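Transmembrane oligosaccharyl transferase, putative (Archaeoglobus fulgidus, PDB 3VGP) belongs to the AglB family of archaeal membrane proteins and is represented by its C-terminal globular domain. Local coordinates at residues G61-D64 / A65-F69; N101-K104 / F105-I108; V132-R135 / L136-N140; V150-G154 / D155-F159. The protein carries 1 engineered substitution. All coordinates share one frame; numbering follows the deposited sequence.

Interaction 1: G61-D64 / A65-F69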
ATOM      1  N   GLY A  61       0.742   3.354 -10.402  1.00 18.88           N
ATOM      2  CA  GLY A  61       0.279   2.889  -9.109  1.00 18.33           C
ATOM      3  C   GLY A  61       1.390   2.195  -8.343  1.00 18.72           C
ATOM      4  O   GLY A  61       1.489   2.322  -7.120  1.00 16.96           O
ATOM      5  N   ALA A  62       2.234   1.462  -9.063  1.00 17.17           N
ATOM      6  CA  ALA A  62       3.343   0.744  -8.439  1.00 19.18           C
ATOM      7  C   ALA A  62       4.374   1.731  -7.900  1.00 19.04           C
ATOM      8  O   ALA A  62       4.870   1.582  -6.784  1.00 18.20           O
ATOM      9  CB  ALA A  62       3.997  -0.204  -9.456  1.00 19.06           C
ATOM     10  N   VAL A  63       4.698   2.743  -8.697  1.00 18.11           N
ATOM     11  CA  VAL A  63       5.668   3.738  -8.270  1.00 18.70           C
ATOM     12  C   VAL A  63       5.111   4.500  -7.077  1.00 16.19           C
ATOM     13  O   VAL A  63       5.838   4.776  -6.127  1.00 16.82           O
ATOM     14  CB  VAL A  63       6.001   4.721  -9.403  1.00 19.72           C
ATOM     15  CG1 VAL A  63       6.879   5.845  -8.873  1.00 23.57           C
ATOM     16  CG2 VAL A  63       6.719   3.978 -10.524  1.00 21.64           C
ATOM     17  N   ASP A  64       3.823   4.839  -7.125  1.00 16.60           N
ATOM     18  CA  ASP A  64       3.192   5.546  -6.010  1.00 16.24           C
ATOM     19  C   ASP A  64       3.361   4.730  -4.730  1.00 15.44           C
ATOM     20  O   ASP A  64       3.810   5.238  -3.705  1.00 16.37           O
ATOM     21  CB  ASP A  64       1.683   5.731  -6.226  1.00 16.66           C
ATOM     22  CG  ASP A  64       1.344   6.796  -7.254  1.00 20.07           C
ATOM     23  OD1 ASP A  64       2.226   7.589  -7.633  1.00 20.13           O
ATOM     24  OD2 ASP A  64       0.163   6.839  -7.667  1.00 22.10           O
ATOM     25  N   ALA A  65       2.973   3.462  -4.790  1.00 15.09           N
ATOM     26  CA  ALA A  65       3.056   2.601  -3.618  1.00 13.39           C
ATOM     27  C   ALA A  65       4.483   2.401  -3.121  1.00 14.70           C
ATOM     28  O   ALA A  65       4.730   2.417  -1.919  1.00 15.31           O
ATOM     29  CB  ALA A  65       2.399   1.251  -3.911  1.00 13.19           C
ATOM     30  N   ALA A  66       5.423   2.223  -4.042  1.00 15.12           N
ATOM     31  CA  ALA A  66       6.814   2.024  -3.653  1.00 15.30           C
ATOM     32  C   ALA A  66       7.387   3.278  -2.982  1.00 16.21           C
ATOM     33  O   ALA A  66       8.054   3.188  -1.952  1.00 16.82           O
ATOM     34  CB  ALA A  66       7.649   1.640  -4.876  1.00 14.71           C
ATOM     35  N   LYS A  67       7.126   4.447  -3.557  1.00 14.98           N
ATOM     36  CA  LYS A  67       7.625   5.689  -2.973  1.00 17.02           C
ATOM     37  C   LYS A  67       7.004   5.908  -1.598  1.00 16.06           C
ATOM     38  O   LYS A  67       7.655   6.396  -0.672  1.00 17.84           O
ATOM     39  CB  LYS A  67       7.284   6.875  -3.880  1.00 18.33           C
ATOM     40  CG  LYS A  67       8.047   6.909  -5.200  1.00 21.93           C
ATOM     41  CD  LYS A  67       9.519   7.239  -5.001  1.00 27.49           C
ATOM     42  CE  LYS A  67      10.215   7.434  -6.345  1.00 28.71           C
ATOM     43  NZ  LYS A  67      11.668   7.741  -6.198  1.00 30.81           N
ATOM     44  N   PHE A  68       5.736   5.543  -1.474  1.00 15.74           N
ATOM     45  CA  PHE A  68       5.012   5.699  -0.221  1.00 16.44           C
ATOM     46  C   PHE A  68       5.566   4.764   0.848  1.00 15.88           C
ATOM     47  O   PHE A  68       5.912   5.198   1.946  1.00 17.29           O
ATOM     48  CB  PHE A  68       3.525   5.401  -0.449  1.00 16.05           C
ATOM     49  CG  PHE A  68       2.697   5.406   0.806  1.00 17.25           C
ATOM     50  CD1 PHE A  68       2.051   6.559   1.230  1.00 16.91           C
ATOM     51  CD2 PHE A  68       2.562   4.248   1.564  1.00 17.61           C
ATOM     52  CE1 PHE A  68       1.283   6.560   2.388  1.00 19.31           C
ATOM     53  CE2 PHE A  68       1.799   4.238   2.725  1.00 19.28           C
ATOM     54  CZ  PHE A  68       1.157   5.399   3.136  1.00 16.61           C
ATOM     55  N   PHE A  69       5.660   3.479   0.519  1.00 15.80           N
ATOM     56  CA  PHE A  69       6.145   2.495   1.475  1.00 15.86           C
ATOM     57  C   PHE A  69       7.594   2.696   1.900  1.00 17.05           C
ATOM     58  O   PHE A  69       7.923   2.491   3.069  1.00 18.23           O
ATOM     59  CB  PHE A  69       5.946   1.073   0.930  1.00 13.85           C
ATOM     60  CG  PHE A  69       4.501   0.616   0.933  1.00 14.49           C
ATOM     61  CD1 PHE A  69       3.682   0.858   2.041  1.00 15.00           C
ATOM     62  CD2 PHE A  69       3.968  -0.071  -0.156  1.00 13.66           C
ATOM     63  CE1 PHE A  69       2.353   0.420   2.060  1.00 14.69           C
ATOM     64  CE2 PHE A  69       2.644  -0.516  -0.150  1.00 15.97           C
ATOM     65  CZ  PHE A  69       1.834  -0.271   0.961  1.00 16.59           C
TER
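Gly-61 to Asp-64 and Ala-65 to Phe-68 are joined by four successive backbone hydrogen bonds, each from one residue to the fourth before it, as in a regular alpha helix. The straightest is Lys-67 N to Val-63 O, 2.9 Å with 168° at the hydrogen. Phe-68 N to Asp-64 O closes the set at 3.0 Å.

Apolar contact between the side chains is slight. Lys-67 CG lies 4.0 Å from Val-63 CG1, the two chains running side by side. The CG of Lys-67 is also 3.2 Å from Val-63 O. A bend at its second torsion (-70°) then takes the lysine away from the valine, and NZ bonds to Ala-112 O.

The polar end of Asp-64 is used outside this turn. Its OD2 is hydrogen-bonded to Tyr-33 OH and forms a salt bridge with Arg-84. Ala-65 and Ala-66 pack on Trp-38, and Ala-66 also meets Ile-108 and Ile-111.

The backbone therefore supplies the cohesion within the turn, while its side chains serve the surrounding fold. The buried Asp-64 carboxylate has a hydroxyl and a guanidinium as partners, which would probably favour its charged form.

Interaction 2: N101-K104 / F105-I108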
ATOM      1  N   ASN A 101      13.693 -14.507   2.731  1.00 27.47           N
ATOM      2  CA  ASN A 101      13.609 -15.421   1.592  1.00 28.87           C
ATOM      3  C   ASN A 101      12.220 -15.511   0.973  1.00 28.23           C
ATOM      4  O   ASN A 101      11.998 -16.287   0.044  1.00 28.90           O
ATOM      5  CB  ASN A 101      14.078 -16.820   1.998  1.00 32.18           C
ATOM      6  CG  ASN A 101      15.586 -16.910   2.146  1.00 35.17           C
ATOM      7  OD1 ASN A 101      16.120 -17.940   2.557  1.00 39.58           O
ATOM      8  ND2 ASN A 101      16.281 -15.833   1.804  1.00 36.68           N
ATOM      9  N   ASN A 102      11.288 -14.723   1.497  1.00 25.87           N
ATOM     10  CA  ASN A 102       9.923 -14.689   0.985  1.00 24.53           C
ATOM     11  C   ASN A 102       9.405 -13.282   1.215  1.00 23.89           C
ATOM     12  O   ASN A 102       8.596 -13.034   2.113  1.00 21.82           O
ATOM     13  CB  ASN A 102       9.036 -15.705   1.708  1.00 25.66           C
ATOM     14  CG  ASN A 102       7.594 -15.649   1.237  1.00 27.04           C
ATOM     15  OD1 ASN A 102       7.316 -15.231   0.112  1.00 27.18           O
ATOM     16  ND2 ASN A 102       6.671 -16.080   2.089  1.00 29.98           N
ATOM     17  N   THR A 103       9.887 -12.357   0.393  1.00 21.79           N
ATOM     18  CA  THR A 103       9.512 -10.961   0.532  1.00 19.58           C
ATOM     19  C   THR A 103       9.470 -10.206  -0.790  1.00 20.08           C
ATOM     20  O   THR A 103      10.229 -10.493  -1.714  1.00 21.03           O
ATOM     21  CB  THR A 103      10.499 -10.238   1.462  1.00 19.07           C
ATOM     22  OG1 THR A 103      10.177  -8.844   1.508  1.00 18.76           O
ATOM     23  CG2 THR A 103      11.925 -10.396   0.948  1.00 18.82           C
ATOM     24  N   LYS A 104       8.569  -9.231  -0.864  1.00 19.64           N
ATOM     25  CA  LYS A 104       8.427  -8.403  -2.050  1.00 18.31           C
ATOM     26  C   LYS A 104       9.031  -7.032  -1.774  1.00 18.71           C
ATOM     27  O   LYS A 104       9.018  -6.163  -2.639  1.00 19.47           O
ATOM     28  CB  LYS A 104       6.945  -8.249  -2.418  1.00 19.35           C
ATOM     29  CG  LYS A 104       6.300  -9.526  -2.933  1.00 21.65           C
ATOM     30  CD  LYS A 104       4.797  -9.360  -3.156  1.00 21.41           C
ATOM     31  CE  LYS A 104       4.187 -10.665  -3.656  1.00 26.29           C
ATOM     32  NZ  LYS A 104       2.723 -10.565  -3.894  1.00 26.83           N
ATOM     33  N   PHE A 105       9.561  -6.832  -0.568  1.00 18.77           N
ATOM     34  CA  PHE A 105      10.144  -5.535  -0.239  1.00 17.76           C
ATOM     35  C   PHE A 105      11.317  -5.174  -1.154  1.00 17.06           C
ATOM     36  O   PHE A 105      11.472  -4.015  -1.534  1.00 17.72           O
ATOM     37  CB  PHE A 105      10.567  -5.474   1.231  1.00 16.49           C
ATOM     38  CG  PHE A 105      10.949  -4.092   1.681  1.00 16.13           C
ATOM     39  CD1 PHE A 105      12.272  -3.783   1.976  1.00 16.71           C
ATOM     40  CD2 PHE A 105       9.993  -3.080   1.746  1.00 16.42           C
ATOM     41  CE1 PHE A 105      12.640  -2.485   2.326  1.00 17.58           C
ATOM     42  CE2 PHE A 105      10.354  -1.777   2.093  1.00 15.46           C
ATOM     43  CZ  PHE A 105      11.683  -1.484   2.382  1.00 16.52           C
ATOM     44  N   PRO A 106      12.161  -6.152  -1.521  1.00 17.57           N
ATOM     45  CA  PRO A 106      13.262  -5.769  -2.410  1.00 18.40           C
ATOM     46  C   PRO A 106      12.716  -5.243  -3.743  1.00 17.95           C
ATOM     47  O   PRO A 106      13.260  -4.302  -4.315  1.00 18.80           O
ATOM     48  CB  PRO A 106      14.042  -7.073  -2.566  1.00 18.79           C
ATOM     49  CG  PRO A 106      13.865  -7.710  -1.209  1.00 19.65           C
ATOM     50  CD  PRO A 106      12.377  -7.503  -0.969  1.00 16.86           C
ATOM     51  N   ALA A 107      11.636  -5.853  -4.230  1.00 16.45           N
ATOM     52  CA  ALA A 107      11.020  -5.431  -5.482  1.00 18.05           C
ATOM     53  C   ALA A 107      10.479  -4.019  -5.315  1.00 18.35           C
ATOM     54  O   ALA A 107      10.617  -3.181  -6.202  1.00 19.89           O
ATOM     55  CB  ALA A 107       9.886  -6.390  -5.869  1.00 19.90           C
ATOM     56  N   ILE A 108       9.858  -3.762  -4.170  1.00 17.66           N
ATOM     57  CA  ILE A 108       9.318  -2.440  -3.884  1.00 17.18           C
ATOM     58  C   ILE A 108      10.455  -1.420  -3.898  1.00 18.42           C
ATOM     59  O   ILE A 108      10.333  -0.349  -4.493  1.00 16.72           O
ATOM     60  CB  ILE A 108       8.603  -2.422  -2.507  1.00 15.79           C
ATOM     61  CG1 ILE A 108       7.285  -3.198  -2.604  1.00 16.88           C
ATOM     62  CG2 ILE A 108       8.359  -0.997  -2.057  1.00 18.87           C
ATOM     63  CD1 ILE A 108       6.566  -3.393  -1.266  1.00 15.57           C
TER
HETATM   64  O   HOH W   1      11.194  -8.941  -3.904  1.00 26.37           O
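Thr-103 turns its hydroxyl to the backbone of Phe-105, at the start of helix 105-111. OG1 accepts from Phe-105 N at 3.0 Å, with 161° at the hydrogen. The first torsion (176°) sets OG1 opposite the threonine's own N, beside its carbonyl carbon, which points it toward Phe-105 N. OG1 also bonds to Thr-96 O, and this ties the helix start to an earlier part of the same loop.

The methyl of Thr-103 meets the proline ring. CG2 is 3.5 Å from Pro-106 CD, which is tight for two carbons, and 4.0 Å from Pro-106 CG. Hydroxyl and methyl thus hold two consecutive residues of the first turn. The carbonyl of Thr-103 reaches one residue further through a water, which donates to Thr-103 O at 2.9 Å and accepts from Ala-107 N at 3.1 Å.

Lys-104 contributes mainly backbone. Its O receives Ile-108 N at 3.0 Å, the first full helical bond here. Ile-108 CG1 lies 3.4 Å from the same oxygen. The lysine side chain runs out extended, and NZ forms a salt bridge with Glu-94.

On the buried flank, Phe-105 packs on helix 121-129, where its ring meets Phe-128 edge-to-face. Pro-106 has no N-H to give, which suits the first turn of a helix. A threonine hydroxyl accepting from the N-H two residues on is an ST turn, here giving a capping bond at the N-terminal end of helix 105-111.

Interaction 3: V132-R135 / L136-N140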
ATOM      1  N   VAL A 132       8.118   4.106   6.525  1.00 16.74           N
ATOM      2  CA  VAL A 132       6.756   4.319   6.980  1.00 16.80           C
ATOM      3  C   VAL A 132       6.059   2.955   6.981  1.00 17.01           C
ATOM      4  O   VAL A 132       5.194   2.690   7.822  1.00 17.33           O
ATOM      5  CB  VAL A 132       6.017   5.307   6.052  1.00 15.11           C
ATOM      6  CG1 VAL A 132       4.511   5.205   6.258  1.00 19.76           C
ATOM      7  CG2 VAL A 132       6.485   6.728   6.347  1.00 17.48           C
ATOM      8  N   LEU A 133       6.445   2.085   6.048  1.00 16.17           N
ATOM      9  CA  LEU A 133       5.859   0.747   5.986  1.00 15.42           C
ATOM     10  C   LEU A 133       6.100   0.020   7.306  1.00 16.42           C
ATOM     11  O   LEU A 133       5.224  -0.697   7.803  1.00 15.72           O
ATOM     12  CB  LEU A 133       6.456  -0.064   4.826  1.00 15.30           C
ATOM     13  CG  LEU A 133       6.072  -1.548   4.728  1.00 15.73           C
ATOM     14  CD1 LEU A 133       4.555  -1.743   4.801  1.00 17.09           C
ATOM     15  CD2 LEU A 133       6.616  -2.112   3.424  1.00 16.01           C
ATOM     16  N   TYR A 134       7.289   0.196   7.879  1.00 15.69           N
ATOM     17  CA  TYR A 134       7.585  -0.451   9.153  1.00 17.46           C
ATOM     18  C   TYR A 134       6.625   0.099  10.205  1.00 17.33           C
ATOM     19  O   TYR A 134       6.012  -0.655  10.963  1.00 19.83           O
ATOM     20  CB  TYR A 134       9.027  -0.165   9.594  1.00 18.02           C
ATOM     21  CG  TYR A 134       9.334  -0.678  10.988  1.00 19.65           C
ATOM     22  CD1 TYR A 134       9.879  -1.949  11.183  1.00 20.77           C
ATOM     23  CD2 TYR A 134       9.036   0.090  12.112  1.00 21.22           C
ATOM     24  CE1 TYR A 134      10.119  -2.444  12.467  1.00 22.96           C
ATOM     25  CE2 TYR A 134       9.271  -0.393  13.401  1.00 23.89           C
ATOM     26  CZ  TYR A 134       9.812  -1.660  13.567  1.00 23.58           C
ATOM     27  OH  TYR A 134      10.053  -2.135  14.836  1.00 29.12           O
ATOM     28  N   ARG A 135       6.494   1.420  10.247  1.00 17.38           N
ATOM     29  CA  ARG A 135       5.613   2.057  11.216  1.00 19.22           C
ATOM     30  C   ARG A 135       4.152   1.683  11.025  1.00 18.28           C
ATOM     31  O   ARG A 135       3.363   1.757  11.964  1.00 16.32           O
ATOM     32  CB  ARG A 135       5.803   3.571  11.179  1.00 21.80           C
ATOM     33  CG  ARG A 135       6.938   4.033  12.085  1.00 26.43           C
ATOM     34  CD  ARG A 135       7.385   5.429  11.739  1.00 30.23           C
ATOM     35  NE  ARG A 135       8.244   5.428  10.562  1.00 34.85           N
ATOM     36  CZ  ARG A 135       8.647   6.525   9.934  1.00 34.78           C
ATOM     37  NH1 ARG A 135       8.266   7.719  10.370  1.00 37.34           N
ATOM     38  NH2 ARG A 135       9.435   6.426   8.875  1.00 37.28           N
ATOM     39  N   LEU A 136       3.786   1.285   9.811  1.00 15.75           N
ATOM     40  CA  LEU A 136       2.414   0.861   9.562  1.00 15.83           C
ATOM     41  C   LEU A 136       2.232  -0.583  10.020  1.00 15.42           C
ATOM     42  O   LEU A 136       1.548  -0.862  11.008  1.00 17.17           O
ATOM     43  CB  LEU A 136       2.067   0.955   8.067  1.00 15.64           C
ATOM     44  CG  LEU A 136       1.865   2.348   7.467  1.00 15.91           C
ATOM     45  CD1 LEU A 136       1.844   2.276   5.952  1.00 15.00           C
ATOM     46  CD2 LEU A 136       0.555   2.921   7.983  1.00 14.38           C
ATOM     47  N   HIS A 137       2.875  -1.501   9.310  1.00 17.07           N
ATOM     48  CA  HIS A 137       2.732  -2.922   9.588  1.00 17.15           C
ATOM     49  C   HIS A 137       3.314  -3.463  10.891  1.00 17.99           C
ATOM     50  O   HIS A 137       2.681  -4.289  11.551  1.00 20.47           O
ATOM     51  CB  HIS A 137       3.305  -3.726   8.422  1.00 16.30           C
ATOM     52  CG  HIS A 137       2.751  -5.110   8.316  1.00 14.97           C
ATOM     53  ND1 HIS A 137       1.507  -5.372   7.782  1.00 16.34           N
ATOM     54  CD2 HIS A 137       3.263  -6.308   8.685  1.00 16.42           C
ATOM     55  CE1 HIS A 137       1.279  -6.673   7.824  1.00 18.17           C
ATOM     56  NE2 HIS A 137       2.329  -7.263   8.367  1.00 18.32           N
HETATM   57  N   MSE A 138       4.514  -3.025  11.254  1.00 19.84           N
HETATM   58  CA  MSE A 138       5.149  -3.524  12.474  1.00 22.96           C
HETATM   59  C   MSE A 138       4.635  -2.877  13.752  1.00 22.66           C
HETATM   60  O   MSE A 138       4.657  -3.503  14.810  1.00 24.84           O
HETATM   61  CB  MSE A 138       6.670  -3.334  12.417  1.00 26.69           C
HETATM   62  CG  MSE A 138       7.347  -3.818  11.148  1.00 33.56           C
HETATM   63 SE   MSE A 138       6.753  -5.511  10.480  1.00 44.43          SE
HETATM   64  CE  MSE A 138       6.183  -4.889   8.774  1.00 43.33           C
ATOM     65  N   GLU A 139       4.166  -1.633  13.663  1.00 22.38           N
ATOM     66  CA  GLU A 139       3.679  -0.926  14.847  1.00 22.58           C
ATOM     67  C   GLU A 139       2.204  -0.547  14.784  1.00 22.21           C
ATOM     68  O   GLU A 139       1.730   0.208  15.628  1.00 22.83           O
ATOM     69  CB  GLU A 139       4.489   0.353  15.073  1.00 23.27           C
ATOM     70  CG  GLU A 139       5.988   0.163  15.108  1.00 26.81           C
ATOM     71  CD  GLU A 139       6.721   1.419  15.535  1.00 27.53           C
ATOM     72  OE1 GLU A 139       6.285   2.529  15.157  1.00 26.86           O
ATOM     73  OE2 GLU A 139       7.744   1.297  16.244  1.00 31.42           O
ATOM     74  N   ASN A 140       1.487  -1.066  13.790  1.00 20.51           N
ATOM     75  CA  ASN A 140       0.067  -0.767  13.615  1.00 19.10           C
ATOM     76  C   ASN A 140      -0.249   0.730  13.612  1.00 18.29           C
ATOM     77  O   ASN A 140      -1.301   1.153  14.086  1.00 17.70           O
ATOM     78  CB  ASN A 140      -0.772  -1.480  14.687  1.00 22.35           C
ATOM     79  CG  ASN A 140      -0.859  -2.977  14.460  1.00 22.79           C
ATOM     80  OD1 ASN A 140      -0.739  -3.453  13.331  1.00 23.40           O
ATOM     81  ND2 ASN A 140      -1.088  -3.728  15.530  1.00 25.78           N
TER
HETATM   82  O   HOH W   2       9.082  -1.026  17.011  1.00 38.95           O
HETATM   83  O   HOH W   3       3.870   3.518  14.104  1.00 21.88           O
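Tyr-134 has CG anti to its N (173°), which swings the ring forward along the helix, over the selenomethionine Met-138. Met-138 has CG anti to its carbonyl carbon (-49°) and folds again at the second torsion. Its CB sits over one ring face, 3.6 Å from the Tyr-134 centroid and 14° off the normal, a CH-pi contact. The SE atom adds an oblique Met-aromatic contact, 5.5 Å from the centroid of the same ring.

Glu-139 comes to the ring's edge, with OE2 3.6 Å from Tyr-134 CE2. A water in the ring plane joins Tyr-134 OH, at 2.6 Å, to Glu-139 OE2. A second water donates to Arg-135 O and Glu-139 OE1. The aliphatic part of Arg-135 runs alongside Glu-139, but its guanidinium goes to Lys-72 O and OE1 bonds to Asn-143. The two charges are not in contact.

The backbone widens toward the helix end. Tyr-134 O takes Met-138 N at 2.8 Å and, weakly, Glu-139 N at 3.4 Å, in a pi-type turn.

Val-132 CG1 touches Leu-136 CD1 at 4.0 Å in an apolar patch. Leu-133 and Leu-136 reach helix 58-69, and Leu-136 also meets Phe-147 of strand 147-153. Tyr-134 and Met-138 pack on Phe-128 of helix 121-129. His-137 bonds to Thr-91 at the end of strand 88-91.

Interaction 4: V150-G154 / D155-F159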
ATOM      1  N   VAL A 150      -7.714   0.157  10.777  1.00 15.67           N
ATOM      2  CA  VAL A 150      -9.155  -0.025  10.925  1.00 18.39           C
ATOM      3  C   VAL A 150      -9.685  -1.433  10.686  1.00 18.95           C
ATOM      4  O   VAL A 150     -10.809  -1.745  11.085  1.00 20.16           O
ATOM      5  CB  VAL A 150      -9.944   0.937  10.004  1.00 19.32           C
ATOM      6  CG1 VAL A 150      -9.710   2.372  10.435  1.00 19.92           C
ATOM      7  CG2 VAL A 150      -9.530   0.738   8.553  1.00 18.94           C
ATOM      8  N   LYS A 151      -8.899  -2.288  10.043  1.00 18.35           N
ATOM      9  CA  LYS A 151      -9.367  -3.643   9.782  1.00 19.17           C
ATOM     10  C   LYS A 151      -8.206  -4.581   9.495  1.00 20.32           C
ATOM     11  O   LYS A 151      -7.162  -4.156   9.002  1.00 18.95           O
ATOM     12  CB  LYS A 151     -10.339  -3.639   8.592  1.00 20.14           C
ATOM     13  CG  LYS A 151     -11.425  -4.708   8.645  1.00 25.32           C
ATOM     14  CD  LYS A 151     -12.450  -4.409   9.737  1.00 23.91           C
ATOM     15  CE  LYS A 151     -13.483  -5.519   9.828  1.00 27.37           C
ATOM     16  NZ  LYS A 151     -14.532  -5.232  10.846  1.00 26.67           N
ATOM     17  N   GLU A 152      -8.397  -5.857   9.809  1.00 20.38           N
ATOM     18  CA  GLU A 152      -7.375  -6.869   9.585  1.00 22.77           C
ATOM     19  C   GLU A 152      -8.009  -8.177   9.138  1.00 23.41           C
ATOM     20  O   GLU A 152      -9.045  -8.589   9.659  1.00 24.93           O
ATOM     21  CB  GLU A 152      -6.572  -7.118  10.860  1.00 24.36           C
ATOM     22  CG  GLU A 152      -5.590  -6.022  11.213  1.00 31.22           C
ATOM     23  CD  GLU A 152      -4.722  -6.397  12.395  1.00 35.14           C
ATOM     24  OE1 GLU A 152      -5.261  -6.523  13.512  1.00 40.28           O
ATOM     25  OE2 GLU A 152      -3.501  -6.576  12.206  1.00 39.21           O
ATOM     26  N   PHE A 153      -7.376  -8.823   8.168  1.00 23.50           N
ATOM     27  CA  PHE A 153      -7.842 -10.098   7.635  1.00 23.24           C
ATOM     28  C   PHE A 153      -6.587 -10.947   7.537  1.00 23.43           C
ATOM     29  O   PHE A 153      -5.856 -10.873   6.553  1.00 23.56           O
ATOM     30  CB  PHE A 153      -8.465  -9.893   6.252  1.00 24.03           C
ATOM     31  CG  PHE A 153      -9.734  -9.087   6.273  1.00 24.60           C
ATOM     32  CD1 PHE A 153     -10.954  -9.689   6.566  1.00 26.96           C
ATOM     33  CD2 PHE A 153      -9.706  -7.718   6.023  1.00 24.15           C
ATOM     34  CE1 PHE A 153     -12.131  -8.939   6.611  1.00 27.62           C
ATOM     35  CE2 PHE A 153     -10.877  -6.958   6.067  1.00 25.05           C
ATOM     36  CZ  PHE A 153     -12.091  -7.571   6.361  1.00 26.44           C
ATOM     37  N   GLY A 154      -6.332 -11.749   8.567  1.00 24.02           N
ATOM     38  CA  GLY A 154      -5.120 -12.546   8.573  1.00 23.92           C
ATOM     39  C   GLY A 154      -4.013 -11.547   8.857  1.00 22.97           C
ATOM     40  O   GLY A 154      -4.073 -10.829   9.855  1.00 23.86           O
ATOM     41  N   ASP A 155      -3.011 -11.472   7.987  1.00 22.10           N
ATOM     42  CA  ASP A 155      -1.936 -10.508   8.193  1.00 21.30           C
ATOM     43  C   ASP A 155      -2.093  -9.318   7.254  1.00 21.53           C
ATOM     44  O   ASP A 155      -1.210  -8.466   7.162  1.00 20.33           O
ATOM     45  CB  ASP A 155      -0.560 -11.152   8.001  1.00 23.60           C
ATOM     46  CG  ASP A 155      -0.412 -11.830   6.660  1.00 25.47           C
ATOM     47  OD1 ASP A 155      -0.989 -12.921   6.481  1.00 28.42           O
ATOM     48  OD2 ASP A 155       0.281 -11.272   5.783  1.00 24.74           O
ATOM     49  N   VAL A 156      -3.221  -9.268   6.551  1.00 19.11           N
ATOM     50  CA  VAL A 156      -3.506  -8.155   5.654  1.00 18.70           C
ATOM     51  C   VAL A 156      -4.092  -7.061   6.546  1.00 19.02           C
ATOM     52  O   VAL A 156      -5.122  -7.269   7.190  1.00 21.34           O
ATOM     53  CB  VAL A 156      -4.543  -8.542   4.572  1.00 17.44           C
ATOM     54  CG1 VAL A 156      -4.784  -7.364   3.635  1.00 19.07           C
ATOM     55  CG2 VAL A 156      -4.052  -9.739   3.783  1.00 18.41           C
ATOM     56  N   LYS A 157      -3.432  -5.909   6.592  1.00 17.60           N
ATOM     57  CA  LYS A 157      -3.892  -4.806   7.432  1.00 17.38           C
ATOM     58  C   LYS A 157      -4.386  -3.632   6.596  1.00 17.78           C
ATOM     59  O   LYS A 157      -3.721  -3.214   5.652  1.00 17.95           O
ATOM     60  CB  LYS A 157      -2.761  -4.334   8.353  1.00 16.74           C
ATOM     61  CG  LYS A 157      -2.219  -5.415   9.274  1.00 14.98           C
ATOM     62  CD  LYS A 157      -1.164  -4.872  10.223  1.00 17.63           C
ATOM     63  CE  LYS A 157      -0.595  -5.994  11.091  1.00 21.08           C
ATOM     64  NZ  LYS A 157       0.394  -5.507  12.086  1.00 23.03           N
ATOM     65  N   ILE A 158      -5.558  -3.110   6.950  1.00 14.79           N
ATOM     66  CA  ILE A 158      -6.141  -1.978   6.239  1.00 16.60           C
ATOM     67  C   ILE A 158      -6.050  -0.733   7.112  1.00 15.60           C
ATOM     68  O   ILE A 158      -6.554  -0.710   8.233  1.00 14.60           O
ATOM     69  CB  ILE A 158      -7.623  -2.238   5.878  1.00 15.74           C
ATOM     70  CG1 ILE A 158      -7.724  -3.456   4.954  1.00 16.51           C
ATOM     71  CG2 ILE A 158      -8.218  -1.015   5.179  1.00 18.09           C
ATOM     72  CD1 ILE A 158      -9.141  -3.837   4.599  1.00 14.97           C
ATOM     73  N   PHE A 159      -5.390   0.294   6.588  1.00 13.95           N
ATOM     74  CA  PHE A 159      -5.218   1.556   7.296  1.00 13.84           C
ATOM     75  C   PHE A 159      -6.031   2.631   6.595  1.00 16.02           C
ATOM     76  O   PHE A 159      -6.074   2.682   5.369  1.00 15.55           O
ATOM     77  CB  PHE A 159      -3.745   1.968   7.286  1.00 14.20           C
ATOM     78  CG  PHE A 159      -2.842   1.021   8.027  1.00 12.55           C
ATOM     79  CD1 PHE A 159      -2.565   1.215   9.375  1.00 14.62           C
ATOM     80  CD2 PHE A 159      -2.275  -0.069   7.376  1.00 14.68           C
ATOM     81  CE1 PHE A 159      -1.737   0.342  10.065  1.00 15.31           C
ATOM     82  CE2 PHE A 159      -1.445  -0.953   8.057  1.00 15.27           C
ATOM     83  CZ  PHE A 159      -1.173  -0.749   9.402  1.00 15.29           C
TER
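Val-150 to Phe-153 and Val-156 to Phe-159 run antiparallel, their axes 4.8 Å apart at 167°, joined by a type II' turn from Phe-153 to Val-156 in which Gly-154 has the positive phi (74°) expected at this corner, and paired through Phe-153 N to Val-156 O at 2.9 Å and Ile-158 N to Lys-151 O at 2.8 Å. Ile-158 O takes Val-150 N at 2.9 Å and, weakly, Lys-151 N at 3.4 Å, a classic beta bulge.

On one face, Ile-158 CD1 comes to the edge of the Phe-153 ring, in its plane, 3.9 Å from CE2. Val-156 lies on the same side. These three side chains pack on helix 6-20.

On the other face, Glu-152 and Lys-157 lie alongside each other. Glu-152 OE2 touches Lys-157 CE at 3.2 Å but stays 4.0 Å from NZ, beyond a salt bridge. NZ instead bonds to His-137 O, in helix 132-138, and to Asn-140 OD1, just past its end.

Asp-155 bonds through OD2 to Asp-93 N. The whole is a beta hairpin with a two-residue loop and a bulge, at one edge of the domain's mixed sheet.

In the fold
The four contacts follow one another along the chain without overlap, and all are local. Interactions 1 and 2, centres 14 Å apart, touch where Ala-66 CB meets Ile-108 O. Interaction 3 touches both: Leu-136 CD1 lies 3.8 Å from Phe-68 CE2 of interaction 1, and Leu-133 CD2 meets Phe-105 CD2 of interaction 2. Interaction 4, on the sheet, meets interaction 3 alone, at about 12 Å between centres. There Phe-159 CZ packs 3.2 Å from Leu-136 O, and the lysine of the hairpin meets the end of helix 132-138. Interactions 1 and 4 stay about 7 Å apart at their nearest atoms, so helix 132-138 contacts all three of the others.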